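Local atomic coordinates of tannase (Lactobacillus plantarum, PDB entry 3WA7), a protein that catalyses the hydrolysis of galloyl ester bonds in tannins, as a tannase (EC 3.1.1.20) of the alpha/beta-hydrolase class. Residues Asn224-Tyr229 with Glu244-Gln249; Gln298-Ser303 with Phe443-Asp448; Thr306-Gly311 with Thr323-Thr328. One frame throughout, in Å; residues are numbered along the deposited sequence.

Contact 1 of 3, residues Asn224-Tyr229 with Glu244-Gln249; sequences NDWHRY and EPVSGQ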
# COMPACT_ATOMS: atom_id res chain seq x y z
N ASN A 224 -24.56 -2.92 11.84
CA ASN A 224 -25.33 -2.74 10.61
C ASN A 224 -25.44 -1.37 9.97
O ASN A 224 -26.04 -1.23 8.90
CB ASN A 224 -26.73 -3.33 10.81
CG ASN A 224 -26.67 -4.78 11.23
OD1 ASN A 224 -25.90 -5.57 10.69
ND2 ASN A 224 -27.50 -5.15 12.21
N ASP A 225 -24.88 -0.34 10.59
CA ASP A 225 -24.92 0.97 9.98
C ASP A 225 -23.50 1.29 9.51
O ASP A 225 -22.54 1.00 10.22
CB ASP A 225 -25.41 2.04 10.96
CG ASP A 225 -24.68 2.00 12.29
OD1 ASP A 225 -24.79 0.97 13.00
OD2 ASP A 225 -23.99 2.99 12.62
N TRP A 226 -23.38 1.84 8.31
CA TRP A 226 -22.07 2.20 7.80
C TRP A 226 -22.01 3.71 7.58
O TRP A 226 -23.03 4.35 7.35
CB TRP A 226 -21.75 1.45 6.50
CG TRP A 226 -22.81 1.51 5.45
CD1 TRP A 226 -23.86 0.64 5.28
CD2 TRP A 226 -22.93 2.48 4.40
NE1 TRP A 226 -24.61 1.01 4.19
CE2 TRP A 226 -24.06 2.13 3.63
CE3 TRP A 226 -22.18 3.60 4.02
CZ2 TRP A 226 -24.47 2.87 2.52
CZ3 TRP A 226 -22.58 4.34 2.91
CH2 TRP A 226 -23.72 3.97 2.17
N HIS A 227 -20.80 4.26 7.65
CA HIS A 227 -20.60 5.70 7.49
C HIS A 227 -19.30 5.98 6.74
O HIS A 227 -18.26 5.44 7.09
CB HIS A 227 -20.52 6.35 8.87
CG HIS A 227 -21.66 5.99 9.78
ND1 HIS A 227 -22.85 6.68 9.79
CD2 HIS A 227 -21.81 4.96 10.65
CE1 HIS A 227 -23.68 6.09 10.63
NE2 HIS A 227 -23.08 5.05 11.16
N ARG A 228 -19.37 6.82 5.71
CA ARG A 228 -18.18 7.16 4.95
C ARG A 228 -18.38 8.51 4.26
O ARG A 228 -19.41 9.15 4.42
CB ARG A 228 -17.88 6.08 3.91
CG ARG A 228 -18.93 5.96 2.81
CD ARG A 228 -18.80 4.63 2.06
NE ARG A 228 -17.53 4.48 1.36
CZ ARG A 228 -17.15 3.37 0.74
NH1 ARG A 228 -17.94 2.31 0.72
NH2 ARG A 228 -15.97 3.32 0.12
N TYR A 229 -17.37 8.92 3.50
CA TYR A 229 -17.45 10.17 2.76
C TYR A 229 -17.19 9.84 1.30
O TYR A 229 -16.19 9.20 0.97
CB TYR A 229 -16.40 11.18 3.26
CG TYR A 229 -16.70 11.76 4.62
CD1 TYR A 229 -16.39 11.06 5.78
CD2 TYR A 229 -17.34 13.00 4.74
CE1 TYR A 229 -16.71 11.58 7.04
CE2 TYR A 229 -17.66 13.53 6.00
CZ TYR A 229 -17.34 12.81 7.14
OH TYR A 229 -17.66 13.32 8.38
N GLU A 244 -18.74 14.46 0.66
CA GLU A 244 -20.03 14.59 1.29
C GLU A 244 -20.26 13.33 2.12
O GLU A 244 -20.01 12.22 1.66
CB GLU A 244 -21.14 14.73 0.24
CG GLU A 244 -21.28 16.14 -0.31
CD GLU A 244 -22.38 16.25 -1.34
OE1 GLU A 244 -23.47 15.67 -1.11
OE2 GLU A 244 -22.17 16.91 -2.38
N PRO A 245 -20.71 13.50 3.37
CA PRO A 245 -20.96 12.35 4.24
C PRO A 245 -22.12 11.51 3.73
O PRO A 245 -23.14 12.04 3.29
CB PRO A 245 -21.25 12.99 5.59
CG PRO A 245 -21.95 14.26 5.19
CD PRO A 245 -21.08 14.76 4.05
N VAL A 246 -21.95 10.20 3.78
CA VAL A 246 -22.99 9.28 3.34
C VAL A 246 -23.06 8.12 4.31
O VAL A 246 -22.04 7.70 4.87
CB VAL A 246 -22.70 8.74 1.92
CG1 VAL A 246 -22.77 9.88 0.91
CG2 VAL A 246 -21.34 8.08 1.88
N SER A 247 -24.26 7.60 4.54
CA SER A 247 -24.43 6.49 5.46
C SER A 247 -25.59 5.62 5.01
O SER A 247 -26.35 5.99 4.11
CB SER A 247 -24.68 7.00 6.87
OG SER A 247 -25.89 7.74 6.95
N GLY A 248 -25.73 4.47 5.65
CA GLY A 248 -26.81 3.57 5.31
C GLY A 248 -26.92 2.43 6.30
O GLY A 248 -26.05 2.24 7.14
N GLN A 249 -28.01 1.67 6.18
CA GLN A 249 -28.27 0.53 7.04
C GLN A 249 -28.24 -0.72 6.18
O GLN A 249 -28.82 -0.75 5.09
CB GLN A 249 -29.65 0.65 7.69
CG GLN A 249 -29.77 1.73 8.75
CD GLN A 249 -28.93 1.45 9.97
OE1 GLN A 249 -28.88 0.32 10.46
NE2 GLN A 249 -28.25 2.48 10.47
O HOH W 1 -27.30 -0.28 13.00
O HOH W 2 -26.46 -0.71 2.76
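Trp226 lays one face of its indole on the backbone of Ser247 and Gly248. Gly248 N sits over the centre of the ring, and Ser247 C lies nearer the rim. Gly248 CA makes a CH-pi contact, 3.8 Å from the centroid of the five-membered ring of Trp226. With the ring as placed, a CB at Gly248 would run into Trp226 CZ2. Chi1 (50°) sets Trp226 CG between the backbone N and the carbonyl carbon, and chi2 (-90°) turns the indole face to Gly248. A water accepts from Trp226 NE1 and donates weakly to Gln249 O. An alanine at Trp226 would probably leave the Gly248 backbone without its aromatic cover and this water without its indole N-H.

The two strands are antiparallel neighbours in the beta hairpin of strands 225-232 and 241-249. Trp226 pairs with Gly248 and Arg228 with Val246, both as hydrogen-bonded pairs. The bond from Arg228 N to Val246 O is 2.9 Å and nearly straight (171°). On the same face as Trp226, Arg228 CG meets Val246 CG2 at 3.3 Å, and the indole reaches the same methyl with CZ3 at 4.1 Å.

The other face carries Asp225, His227 and Tyr229. His227 NE2 donates to the anti lone pair of Asp225 OD2 at 2.7 Å, within the imidazole plane. His227 ND1 faces Ser247 CB at 3.5 Å. Asp225 and Gln249 run side by side, and one water donates to both Asp225 OD1 and Gln249 OE1. At the far end the Tyr229 ring crosses Pro245, with Tyr229 CE2 3.7 Å from Pro245 CB.

Contact 2 of 3, residues Gln298-Ser303 with Phe443-Asp448; sequences QLLISS and FALPWD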
# COMPACT_ATOMS: atom_id res chain seq x y z
N GLN A 298 -5.13 -7.53 21.31
CA GLN A 298 -3.88 -7.15 21.95
C GLN A 298 -3.11 -6.06 21.21
O GLN A 298 -2.45 -5.22 21.83
CB GLN A 298 -3.02 -8.41 22.14
CG GLN A 298 -3.60 -9.32 23.20
CD GLN A 298 -3.27 -10.79 23.02
OE1 GLN A 298 -3.77 -11.63 23.76
NE2 GLN A 298 -2.44 -11.10 22.04
N LEU A 299 -3.21 -6.06 19.89
CA LEU A 299 -2.53 -5.05 19.09
C LEU A 299 -3.18 -3.69 19.34
O LEU A 299 -2.50 -2.67 19.39
CB LEU A 299 -2.61 -5.42 17.61
CG LEU A 299 -1.72 -4.64 16.65
CD1 LEU A 299 -0.27 -4.65 17.11
CD2 LEU A 299 -1.84 -5.28 15.27
N LEU A 300 -4.50 -3.69 19.51
CA LEU A 300 -5.20 -2.44 19.78
C LEU A 300 -4.91 -1.97 21.21
O LEU A 300 -4.87 -0.77 21.48
CB LEU A 300 -6.71 -2.63 19.55
CG LEU A 300 -7.06 -2.58 18.06
CD1 LEU A 300 -8.43 -3.21 17.81
CD2 LEU A 300 -7.04 -1.14 17.59
N ILE A 301 -4.71 -2.91 22.13
CA ILE A 301 -4.40 -2.54 23.50
C ILE A 301 -3.01 -1.90 23.49
O ILE A 301 -2.77 -0.89 24.15
CB ILE A 301 -4.40 -3.78 24.43
CG1 ILE A 301 -5.85 -4.23 24.67
CG2 ILE A 301 -3.72 -3.44 25.77
CD1 ILE A 301 -5.98 -5.50 25.49
N SER A 302 -2.10 -2.50 22.73
CA SER A 302 -0.74 -1.98 22.63
C SER A 302 -0.75 -0.59 21.99
O SER A 302 0.02 0.29 22.39
CB SER A 302 0.13 -2.93 21.80
OG SER A 302 1.45 -2.44 21.71
N SER A 303 -1.62 -0.40 21.00
CA SER A 303 -1.74 0.88 20.31
C SER A 303 -2.18 1.96 21.29
O SER A 303 -1.62 3.06 21.32
CB SER A 303 -2.76 0.79 19.17
OG SER A 303 -2.96 2.06 18.57
N PHE A 443 6.32 -3.59 12.36
CA PHE A 443 4.88 -3.38 12.22
C PHE A 443 4.24 -2.65 13.40
O PHE A 443 4.67 -2.80 14.54
CB PHE A 443 4.23 -4.76 12.03
CG PHE A 443 2.73 -4.74 11.98
CD1 PHE A 443 2.04 -4.01 11.02
CD2 PHE A 443 1.99 -5.50 12.89
CE1 PHE A 443 0.65 -4.03 10.95
CE2 PHE A 443 0.60 -5.53 12.83
CZ PHE A 443 -0.07 -4.80 11.86
N ALA A 444 3.21 -1.87 13.10
CA ALA A 444 2.49 -1.13 14.13
C ALA A 444 1.12 -0.66 13.66
O ALA A 444 0.88 -0.47 12.46
CB ALA A 444 3.32 0.06 14.61
N LEU A 445 0.23 -0.47 14.63
CA LEU A 445 -1.13 0.01 14.39
C LEU A 445 -1.25 1.30 15.19
O LEU A 445 -1.86 1.32 16.26
CB LEU A 445 -2.16 -1.00 14.91
CG LEU A 445 -3.63 -0.83 14.53
CD1 LEU A 445 -3.86 -1.38 13.13
CD2 LEU A 445 -4.49 -1.57 15.53
N PRO A 446 -0.67 2.41 14.69
CA PRO A 446 -0.68 3.73 15.34
C PRO A 446 -2.05 4.20 15.82
O PRO A 446 -3.01 4.27 15.05
CB PRO A 446 -0.10 4.65 14.26
CG PRO A 446 0.83 3.75 13.53
CD PRO A 446 0.03 2.47 13.40
N TRP A 447 -2.12 4.56 17.10
CA TRP A 447 -3.36 5.01 17.73
C TRP A 447 -4.06 6.19 17.05
O TRP A 447 -3.44 7.20 16.71
CB TRP A 447 -3.10 5.38 19.20
CG TRP A 447 -4.34 5.87 19.90
CD1 TRP A 447 -4.66 7.16 20.21
CD2 TRP A 447 -5.45 5.07 20.32
NE1 TRP A 447 -5.90 7.21 20.80
CE2 TRP A 447 -6.41 5.94 20.89
CE3 TRP A 447 -5.72 3.69 20.28
CZ2 TRP A 447 -7.62 5.48 21.41
CZ3 TRP A 447 -6.93 3.24 20.80
CH2 TRP A 447 -7.87 4.13 21.35
N ASP A 448 -5.37 6.03 16.87
CA ASP A 448 -6.23 7.05 16.30
C ASP A 448 -5.76 7.67 14.98
O ASP A 448 -6.05 8.83 14.69
CB ASP A 448 -6.47 8.15 17.34
CG ASP A 448 -7.68 9.01 17.02
OD1 ASP A 448 -8.62 8.50 16.38
OD2 ASP A 448 -7.69 10.20 17.41
O HOH W 3 -0.08 3.87 19.11
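Ser303 and Trp447 bring the two backbones closest, with their CA atoms 5.1 Å apart, where the chain leaving strand 440-444 passes helix 291-309. Ser303 OG donates to Leu445 O at 2.7 Å, nearly along the C=O axis. The hydroxyl is placed there by OG standing anti to the backbone N (chi1 175°). It also lies at the edge of the Trp447 ring, in its plane, 3.6 Å from Trp447 CE3. A water joins the backbones beside this bond. It donates to Ser303 O and accepts from Trp447 N.

About one turn earlier on the helix, the contact becomes apolar. Leu299 crosses Phe443 at about a right angle, and Leu299 CD2 comes 3.5 Å from Phe443 CE2. Leu299 CG also rests 4.1 Å from Leu445 CB. Leu300 turns its CD2 toward Leu445 CD2, but that pair is unusually short and Leu445 has two deposited conformers, so its exact spacing is doubtful. Strand 440-444 is the last strand of the main sheet in this chain, and helix 425-436 also packs on Phe443 and Leu299. The contact therefore joins helix 291-309 to the rim of the alpha/beta-hydrolase core.

The chemistry is divided: leucine and phenylalanine carbons meet at the strand end, while the buried Ser303 hydroxyl and a water tie down the loop carbonyl and amide that follow.

Contact 3 of 3, residues Thr306-Gly311 with Thr323-Thr328; sequences TAFDQG and TGNQVT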
# COMPACT_ATOMS: atom_id res chain seq x y z
N THR A 306 0.63 2.75 23.90
CA THR A 306 1.67 3.60 23.32
C THR A 306 1.26 5.07 23.29
O THR A 306 2.05 5.95 23.62
CB THR A 306 2.03 3.13 21.90
OG1 THR A 306 2.61 1.83 21.97
CG2 THR A 306 3.01 4.09 21.24
N ALA A 307 0.01 5.32 22.90
CA ALA A 307 -0.50 6.69 22.83
C ALA A 307 -0.65 7.28 24.23
O ALA A 307 -0.26 8.42 24.49
CB ALA A 307 -1.83 6.71 22.11
N PHE A 308 -1.22 6.49 25.14
CA PHE A 308 -1.43 6.92 26.51
C PHE A 308 -0.08 7.27 27.15
O PHE A 308 0.04 8.28 27.86
CB PHE A 308 -2.12 5.80 27.29
CG PHE A 308 -2.55 6.18 28.68
CD1 PHE A 308 -3.26 7.35 28.91
CD2 PHE A 308 -2.27 5.34 29.76
CE1 PHE A 308 -3.69 7.68 30.20
CE2 PHE A 308 -2.69 5.67 31.05
CZ PHE A 308 -3.41 6.84 31.27
N ASP A 309 0.93 6.45 26.88
CA ASP A 309 2.27 6.66 27.42
C ASP A 309 2.89 7.96 26.93
O ASP A 309 3.81 8.49 27.56
CB ASP A 309 3.20 5.50 27.04
CG ASP A 309 2.93 4.23 27.82
OD1 ASP A 309 2.19 4.28 28.82
OD2 ASP A 309 3.48 3.17 27.43
N GLN A 310 2.40 8.46 25.80
CA GLN A 310 2.93 9.70 25.23
C GLN A 310 2.07 10.92 25.51
O GLN A 310 2.23 11.96 24.87
CB GLN A 310 3.12 9.54 23.71
CG GLN A 310 4.18 8.51 23.32
CD GLN A 310 5.57 8.84 23.86
OE1 GLN A 310 6.06 9.96 23.70
NE2 GLN A 310 6.20 7.87 24.49
N GLY A 311 1.15 10.80 26.48
CA GLY A 311 0.31 11.93 26.84
C GLY A 311 -1.03 12.08 26.13
O GLY A 311 -1.75 13.05 26.36
N THR A 323 -6.01 0.55 34.19
CA THR A 323 -5.64 0.32 35.58
C THR A 323 -4.33 1.09 35.77
O THR A 323 -3.33 0.78 35.12
CB THR A 323 -5.39 -1.18 35.85
OG1 THR A 323 -6.50 -1.95 35.36
CG2 THR A 323 -5.24 -1.42 37.35
N GLY A 324 -4.34 2.08 36.65
CA GLY A 324 -3.14 2.88 36.84
C GLY A 324 -2.80 3.54 35.53
O GLY A 324 -3.64 4.21 34.94
N ASN A 325 -1.57 3.36 35.05
CA ASN A 325 -1.16 3.94 33.77
C ASN A 325 -1.12 2.86 32.70
O ASN A 325 -0.53 3.05 31.64
CB ASN A 325 0.24 4.58 33.87
CG ASN A 325 0.20 5.99 34.44
OD1 ASN A 325 -0.65 6.80 34.07
ND2 ASN A 325 1.15 6.29 35.32
N GLN A 326 -1.76 1.73 32.97
CA GLN A 326 -1.76 0.63 32.02
C GLN A 326 -3.13 0.28 31.44
O GLN A 326 -4.14 0.28 32.15
CB GLN A 326 -1.17 -0.62 32.69
CG GLN A 326 0.26 -0.45 33.17
CD GLN A 326 1.23 -0.18 32.04
OE1 GLN A 326 1.35 -0.97 31.10
NE2 GLN A 326 1.94 0.95 32.12
N VAL A 327 -3.15 -0.01 30.14
CA VAL A 327 -4.38 -0.42 29.47
C VAL A 327 -4.38 -1.93 29.68
O VAL A 327 -3.58 -2.65 29.08
CB VAL A 327 -4.32 -0.10 27.96
CG1 VAL A 327 -5.66 -0.45 27.31
CG2 VAL A 327 -3.99 1.37 27.74
N THR A 328 -5.27 -2.41 30.54
CA THR A 328 -5.31 -3.82 30.88
C THR A 328 -6.27 -4.74 30.13
O THR A 328 -6.15 -5.96 30.22
CB THR A 328 -5.58 -3.99 32.38
OG1 THR A 328 -6.83 -3.37 32.72
CG2 THR A 328 -4.46 -3.34 33.19
O HOH W 4 0.73 5.33 30.62
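The Phe308 ring meets Asn325 with its edge, and neither face is used between the two segments. Asn325 C lies in the plane of the ring. Asn325 O is 3.4 Å from Phe308 CD2 and equally close to Phe308 CE2, so two ring carbons share one carbonyl oxygen. Gly324 O and Gln326 N lie farther off along the same edge. The Asn325 side chain crosses Phe308 at about a right angle, and its amide plane is turned 57° from the ring. Its OD1 comes 3.8 Å from Phe308 CE2. Phe308 extends toward the turn because its CG is anti to the backbone N (chi1 -173°). Ile314 also packs on the Phe308 side chain.

The turn is the tip of the small hairpin formed by strands 320-323 and 326-330. Thr323 to Gln326 make a type II' beta turn, with Gly324 at positive phi. Gln326 N bonds to Thr323 O at 2.8 Å, and Thr323 N returns a bond to Gln326 O. The hydroxyls of Thr323 and Thr328 bond across the hairpin, OG1 to OG1 at 3.0 Å.

The helical side is the C-terminal end of helix 291-309. A Schellman motif closes it. Gly311, at positive phi, is the C-prime residue, with Thr312 N bonded to Ala307 O and Gly311 N bonded to Phe308 O at 3.1 Å. Asp309 OD1 and Asn325 O are 4.1 Å apart. One water donates to both. Gln305 NE2 bonds to the same two oxygens.

The Asn325 carbonyl oxygen therefore takes two donors, the water and Gln305, and also faces the edge of Phe308, where the ring hydrogens carry a slight positive charge. The polar links between the segments are indirect, through one water and Gln305. The direct contact is the edge of Phe308 on Asn325, at the protein surface.

How the contacts relate
Contacts 2 and 3 are neighbours on helix 291-309, with centres about 12 Å apart. Contact 3 is nested in the chain loop that contact 2 closes. They touch at two points: Ile301 CG2 is 3.4 Å from Val327 O, and Trp447 CD1 is 3.4 Å from Ala307 CB. Contact 1 comes earlier in the chain and stands apart, its nearest atoms about 13 Å from contact 2 and about 22 Å from contact 3. Ser163, His451 and Asp419 probably form the catalytic triad, as expected for an alpha/beta-hydrolase, and Leu445 of contact 2 lies near them without touching. Contact 1 has a bound glycerol about 5 Å from the side chain of Arg228, probably from the crystallisation liquor.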